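Local coordinates for ABC transporter, periplasmic solute-binding protein (Rhizobium meliloti, PDB 4WED) that probably captures a small solute, perhaps a peptide or nickel complex, in the periplasm and delivers it to an ABC import system, at residues V40-P45 with F246-L251; A56-Q61 with T512-P517. One frame throughout, in Å; residues are numbered along the deposited sequence.

Contact 1: residues V40-P45 with F246-L251; sequences VAIAKP and FWIAPL
The carbonyl oxygen of Ile248 meets three atoms where strand 37-42 gives way to loop. Across the two segments Ile248 O accepts one hydrogen bond, from Ala43 N at 2.8 Å. The bond is bent, 137° at the hydrogen, with the nitrogen 16° out of the carbonyl plane. Ile42 CA adds a C-H...O contact of 3.5 Å to Ile248 O, and Ala43 CB sits 3.3 Å from Ile248 O. Small residues suit this junction, because with methyl side chains Ala43 and Ala249 can bring their CA atoms to 4.8 Å.

Packing continues down the strand. The methyls of Ala41 and Ala249 touch, CB to CB, at 4.0 Å, and Ile248 CG2 makes a methyl-to-carbonyl contact of 3.6 Å with Ala41 O. The two isoleucines meet obliquely, Ile42 CG2 lying 4.1 Å from Ile248 CG2. Ile42 places CG1 between its backbone N and carbonyl carbon (chi1 57°), and this longer branch leads away from the loop; the Ile42 side chain also packs on Ala222 and Val224. Arg231 of helix 228-237 touches Ala41, Ala43 and Ala249, and hydrogen-bonds to Pro250 O.

Ala41 pairs through its backbone with Leu242, while Ile42 bonds to Lys223 and Ile225. The N-terminal strand of a mixed sheet is thus tied to the loop joining strand 242-244 to helix 253-261, inside the α/β solute-binding fold of family 5.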
loop_
_atom_site.group_PDB
_atom_site.type_symbol
_atom_site.label_atom_id
_atom_site.label_comp_id
_atom_site.label_asym_id
_atom_site.label_seq_id
_atom_site.Cartn_x
_atom_site.Cartn_y
_atom_site.Cartn_z
ATOM N N VAL A 40 -1.794 -21.165 -7.755
ATOM C CA VAL A 40 -1.276 -20.012 -7.056
ATOM C C VAL A 40 -1.091 -20.370 -5.600
ATOM O O VAL A 40 -2.003 -20.863 -4.972
ATOM C CB VAL A 40 -2.296 -18.864 -7.161
ATOM C CG1 VAL A 40 -1.982 -17.731 -6.192
ATOM C CG2 VAL A 40 -2.364 -18.372 -8.600
ATOM N N ALA A 41 0.085 -20.112 -5.051
ATOM C CA ALA A 41 0.313 -20.420 -3.658
ATOM C C ALA A 41 -0.418 -19.419 -2.792
ATOM O O ALA A 41 -0.616 -18.300 -3.193
ATOM C CB ALA A 41 1.791 -20.426 -3.327
ATOM N N ILE A 42 -0.859 -19.862 -1.627
ATOM C CA ILE A 42 -1.286 -18.991 -0.549
ATOM C C ILE A 42 -0.705 -19.559 0.746
ATOM O O ILE A 42 -0.549 -20.773 0.893
ATOM C CB ILE A 42 -2.829 -18.860 -0.464
ATOM C CG1 ILE A 42 -3.510 -20.230 -0.288
ATOM C CG2 ILE A 42 -3.369 -18.149 -1.705
ATOM C CD1 ILE A 42 -5.027 -20.140 -0.103
ATOM N N ALA A 43 -0.359 -18.671 1.665
ATOM C CA ALA A 43 0.488 -19.003 2.790
ATOM C C ALA A 43 -0.327 -19.566 3.924
ATOM O O ALA A 43 0.230 -20.097 4.890
ATOM C CB ALA A 43 1.248 -17.786 3.252
ATOM N N LYS A 44 -1.643 -19.471 3.788
ATOM C CA LYS A 44 -2.551 -20.019 4.777
ATOM C C LYS A 44 -3.953 -20.141 4.182
ATOM O O LYS A 44 -4.204 -19.560 3.161
ATOM C CB LYS A 44 -2.545 -19.170 6.043
ATOM C CG LYS A 44 -2.999 -17.747 5.850
ATOM C CD LYS A 44 -3.143 -17.137 7.224
ATOM C CE LYS A 44 -3.317 -15.639 7.208
ATOM N NZ LYS A 44 -2.745 -15.101 8.471
ATOM N N PRO A 45 -4.849 -20.957 4.784
ATOM C CA PRO A 45 -6.194 -21.116 4.210
ATOM C C PRO A 45 -6.873 -19.760 3.879
ATOM O O PRO A 45 -6.613 -18.760 4.542
ATOM C CB PRO A 45 -6.951 -21.830 5.315
ATOM C CG PRO A 45 -5.900 -22.621 6.017
ATOM C CD PRO A 45 -4.689 -21.730 6.022
ATOM N N PHE A 246 2.817 -9.841 -0.414
ATOM C CA PHE A 246 2.894 -9.646 1.047
ATOM C C PHE A 246 1.784 -10.333 1.820
ATOM O O PHE A 246 2.028 -10.888 2.881
ATOM C CB PHE A 246 2.888 -8.174 1.438
ATOM C CG PHE A 246 4.223 -7.508 1.297
ATOM C CD1 PHE A 246 5.264 -7.815 2.177
ATOM C CD2 PHE A 246 4.449 -6.564 0.286
ATOM C CE1 PHE A 246 6.506 -7.193 2.045
ATOM C CE2 PHE A 246 5.683 -5.945 0.150
ATOM C CZ PHE A 246 6.709 -6.253 1.032
ATOM N N TRP A 247 0.574 -10.288 1.288
ATOM C CA TRP A 247 -0.583 -10.848 1.990
ATOM C C TRP A 247 -1.176 -12.006 1.231
ATOM O O TRP A 247 -2.400 -12.224 1.245
ATOM C CB TRP A 247 -1.645 -9.758 2.216
ATOM C CG TRP A 247 -1.059 -8.627 2.933
ATOM C CD1 TRP A 247 -0.938 -7.352 2.492
ATOM C CD2 TRP A 247 -0.408 -8.686 4.195
ATOM N NE1 TRP A 247 -0.290 -6.594 3.420
ATOM C CE2 TRP A 247 0.043 -7.390 4.483
ATOM C CE3 TRP A 247 -0.204 -9.703 5.136
ATOM C CZ2 TRP A 247 0.707 -7.081 5.670
ATOM C CZ3 TRP A 247 0.448 -9.397 6.313
ATOM C CH2 TRP A 247 0.906 -8.100 6.568
ATOM N N ILE A 248 -0.313 -12.743 0.555
ATOM C CA ILE A 248 -0.751 -13.916 -0.183
ATOM C C ILE A 248 0.267 -15.036 0.076
ATOM O O ILE A 248 -0.019 -15.984 0.806
ATOM C CB ILE A 248 -0.920 -13.565 -1.684
ATOM C CG1 ILE A 248 -2.023 -12.496 -1.874
ATOM C CG2 ILE A 248 -1.209 -14.798 -2.510
ATOM C CD1 ILE A 248 -1.966 -11.821 -3.231
ATOM N N ALA A 249 1.460 -14.904 -0.479
ATOM C CA ALA A 249 2.510 -15.920 -0.312
ATOM C C ALA A 249 3.871 -15.249 -0.459
ATOM O O ALA A 249 4.502 -15.370 -1.499
ATOM C CB ALA A 249 2.346 -17.035 -1.337
ATOM N N PRO A 250 4.314 -14.524 0.589
ATOM C CA PRO A 250 5.484 -13.693 0.451
ATOM C C PRO A 250 6.712 -14.451 -0.075
ATOM O O PRO A 250 6.846 -15.652 0.097
ATOM C CB PRO A 250 5.739 -13.199 1.877
ATOM C CG PRO A 250 4.446 -13.345 2.572
ATOM C CD PRO A 250 3.873 -14.590 1.990
ATOM N N LEU A 251 7.603 -13.698 -0.686
ATOM C CA LEU A 251 8.757 -14.241 -1.337
ATOM C C LEU A 251 9.852 -13.215 -1.121
ATOM O O LEU A 251 9.862 -12.183 -1.785
ATOM C CB LEU A 251 8.407 -14.366 -2.804
ATOM C CG LEU A 251 9.463 -14.795 -3.793
ATOM C CD1 LEU A 251 9.685 -16.284 -3.666
ATOM C CD2 LEU A 251 8.996 -14.453 -5.197
#

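Contact 2: residues A56-Q61 with T512-P517; sequences AIWAIQ and TEYDMP. With NA (sodium ion), chain B.
Trp58 and Tyr514 both turn CG anti to their own carbonyl carbon (chi1 -61° and -51°), and their side chains run side by side, pointing the same way. The result is a T-shaped, edge-to-face pair between the short helix 58-61 and a loop near the C-terminus: the ring planes stand at 83°, and the tyrosine edge is directed at the indole. Tyr514 CD1 does the touching, 3.6 Å from Trp58 CD2 and toward the rim of the indole face, with CE1 beside it over the six-membered ring. Large flat side chains suit this partly exposed place, since one offers C-H groups and the other a broad pi surface.

Beyond the ring pair, the backbones come close at Ala59, whose small CB lies 3.8 Å from Asp515 C. A water joins the two segments, accepting from Ala59 N and donating to Glu513 O at 3.1 Å. Met516, a selenomethionine here, is bent at chi2 and chi3, and its terminal methyl CE lies 3.7 Å from Ile60 CD1 and 4.0 Å from Ala59 CB.

Thr512 makes an ST turn, its OG1 accepting from Tyr514 N at 3.0 Å. Thr512 OG1 also donates to Asp515 OD2, 3.0 Å away, from above the carboxylate plane, which is consistent with fixing its rotation. The other oxygen, Asp515 OD1, binds the sodium ion at 2.4 Å, with three waters and ligands from elsewhere, Asp62 among them.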
loop_
_atom_site.group_PDB
_atom_site.type_symbol
_atom_site.label_atom_id
_atom_site.label_comp_id
_atom_site.label_asym_id
_atom_site.label_seq_id
_atom_site.Cartn_x
_atom_site.Cartn_y
_atom_site.Cartn_z
ATOM N N ALA A 56 -10.809 -13.110 5.828
ATOM C CA ALA A 56 -10.270 -13.726 4.620
ATOM C C ALA A 56 -8.944 -13.140 4.172
ATOM O O ALA A 56 -8.568 -12.033 4.558
ATOM C CB ALA A 56 -11.261 -13.625 3.476
ATOM N N ILE A 57 -8.248 -13.908 3.342
ATOM C CA ILE A 57 -7.208 -13.361 2.485
ATOM C C ILE A 57 -7.895 -12.496 1.415
ATOM O O ILE A 57 -8.686 -12.999 0.631
ATOM C CB ILE A 57 -6.389 -14.469 1.773
ATOM C CG1 ILE A 57 -5.695 -15.381 2.781
ATOM C CG2 ILE A 57 -5.360 -13.847 0.816
ATOM C CD1 ILE A 57 -4.937 -16.519 2.129
ATOM N N TRP A 58 -7.554 -11.206 1.388
ATOM C CA TRP A 58 -8.167 -10.214 0.477
ATOM C C TRP A 58 -8.110 -10.633 -0.987
ATOM O O TRP A 58 -9.099 -10.580 -1.695
ATOM C CB TRP A 58 -7.501 -8.849 0.633
ATOM C CG TRP A 58 -7.630 -8.250 2.015
ATOM C CD1 TRP A 58 -8.650 -7.506 2.489
ATOM C CD2 TRP A 58 -6.665 -8.328 3.075
ATOM N NE1 TRP A 58 -8.411 -7.132 3.794
ATOM C CE2 TRP A 58 -7.189 -7.607 4.170
ATOM C CE3 TRP A 58 -5.403 -8.929 3.196
ATOM C CZ2 TRP A 58 -6.513 -7.488 5.380
ATOM C CZ3 TRP A 58 -4.721 -8.819 4.398
ATOM C CH2 TRP A 58 -5.284 -8.101 5.484
ATOM N N ALA A 59 -6.944 -11.066 -1.436
ATOM C CA ALA A 59 -6.780 -11.468 -2.815
ATOM C C ALA A 59 -7.762 -12.544 -3.269
ATOM O O ALA A 59 -8.100 -12.634 -4.434
ATOM C CB ALA A 59 -5.354 -11.927 -3.025
ATOM N N ILE A 60 -8.241 -13.355 -2.349
ATOM C CA ILE A 60 -9.226 -14.404 -2.687
ATOM C C ILE A 60 -10.568 -13.799 -2.910
ATOM O O ILE A 60 -11.246 -14.155 -3.872
ATOM C CB ILE A 60 -9.408 -15.434 -1.546
ATOM C CG1 ILE A 60 -8.077 -16.124 -1.199
ATOM C CG2 ILE A 60 -10.430 -16.497 -1.915
ATOM C CD1 ILE A 60 -7.400 -16.869 -2.341
ATOM N N GLN A 61 -10.921 -12.840 -2.072
ATOM C CA GLN A 61 -12.170 -12.105 -2.181
ATOM C C GLN A 61 -12.211 -11.386 -3.505
ATOM O O GLN A 61 -13.236 -11.287 -4.138
ATOM C CB GLN A 61 -12.301 -11.116 -1.036
ATOM C CG GLN A 61 -12.906 -11.706 0.211
ATOM C CD GLN A 61 -12.520 -10.965 1.455
ATOM O OE1 GLN A 61 -11.377 -10.620 1.654
ATOM N NE2 GLN A 61 -13.483 -10.718 2.302
ATOM N N THR A 512 -2.252 -3.614 -6.052
ATOM C CA THR A 512 -2.149 -3.545 -4.607
ATOM C C THR A 512 -1.910 -4.932 -4.111
ATOM O O THR A 512 -2.035 -5.894 -4.833
ATOM C CB THR A 512 -3.425 -2.971 -3.919
ATOM O OG1 THR A 512 -4.415 -3.989 -3.798
ATOM C CG2 THR A 512 -4.026 -1.764 -4.675
ATOM N N GLU A 513 -1.558 -5.005 -2.848
ATOM C CA GLU A 513 -1.317 -6.247 -2.163
ATOM C C GLU A 513 -2.623 -6.943 -1.775
ATOM O O GLU A 513 -2.595 -7.966 -1.090
ATOM C CB GLU A 513 -0.484 -5.980 -0.909
ATOM C CG GLU A 513 0.973 -5.569 -1.160
ATOM C CD GLU A 513 1.786 -6.529 -2.058
ATOM O OE1 GLU A 513 1.483 -7.762 -2.196
ATOM O OE2 GLU A 513 2.735 -6.028 -2.688
ATOM N N TYR A 514 -3.763 -6.390 -2.196
ATOM C CA TYR A 514 -5.085 -6.932 -1.781
ATOM C C TYR A 514 -5.813 -7.564 -2.979
ATOM O O TYR A 514 -6.933 -8.067 -2.847
ATOM C CB TYR A 514 -5.902 -5.840 -1.057
ATOM C CG TYR A 514 -5.087 -5.222 0.032
ATOM C CD1 TYR A 514 -4.860 -5.902 1.210
ATOM C CD2 TYR A 514 -4.473 -3.977 -0.136
ATOM C CE1 TYR A 514 -4.095 -5.362 2.229
ATOM C CE2 TYR A 514 -3.673 -3.407 0.858
ATOM C CZ TYR A 514 -3.492 -4.109 2.050
ATOM O OH TYR A 514 -2.690 -3.598 3.053
ATOM N N ASP A 515 -5.118 -7.530 -4.125
ATOM C CA ASP A 515 -5.588 -8.030 -5.407
ATOM C C ASP A 515 -4.888 -9.325 -5.725
ATOM O O ASP A 515 -3.725 -9.466 -5.406
ATOM C CB ASP A 515 -5.157 -7.094 -6.538
ATOM C CG ASP A 515 -5.986 -5.844 -6.620
ATOM O OD1 ASP A 515 -7.226 -5.950 -6.837
ATOM O OD2 ASP A 515 -5.372 -4.748 -6.509
HETATM N N MSE A 516 -5.581 -10.189 -6.465
HETATM C CA MSE A 516 -4.998 -11.357 -7.080
HETATM C C MSE A 516 -4.707 -11.108 -8.545
HETATM O O MSE A 516 -5.611 -10.873 -9.330
HETATM C CB MSE A 516 -6.043 -12.445 -6.966
HETATM C CG MSE A 516 -5.524 -13.773 -7.531
HETATM SE SE MSE A 516 -4.161 -14.569 -6.334
HETATM C CE MSE A 516 -5.164 -15.471 -4.887
ATOM N N PRO A 517 -3.438 -11.222 -8.952
ATOM C CA PRO A 517 -3.065 -10.972 -10.335
ATOM C C PRO A 517 -3.384 -12.134 -11.280
ATOM O O PRO A 517 -2.475 -12.795 -11.788
ATOM C CB PRO A 517 -1.540 -10.741 -10.244
ATOM C CG PRO A 517 -1.128 -11.574 -9.069
ATOM C CD PRO A 517 -2.305 -11.710 -8.147
HETATM NA NA NA B . -8.352 -7.166 -8.639
HETATM O O HOH W 1 -4.161 -10.416 -0.008
HETATM O O HOH W 2 -6.560 -8.516 -9.599
HETATM O O HOH W 3 -9.909 -5.272 -7.874
HETATM O O HOH W 4 -9.994 -8.253 -9.305
#

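Contacts 1 and 2 have centres 10 Å apart and touch directly, their segments alternating along the chain. The CG1 branch of Ile248 leads away from strand 37-42 and puts CD1 3.4 Å from Ala59 CB of contact 2, and Phe246 N probably bonds to Glu513 OE1 at 3.0 Å. Trp247, in contact 1's loop, joins the aromatic pair of contact 2: it meets Tyr514 nearly parallel, at about 15°, and Trp58 edge-to-face. A glycerol, probably from the crystallisation liquor, lies about 3 Å from the Tyr514 side chain, consistent with a pocket beside this cluster. The sodium site belongs to contact 2; the side chain of Ile248 is about 10 Å from the ion.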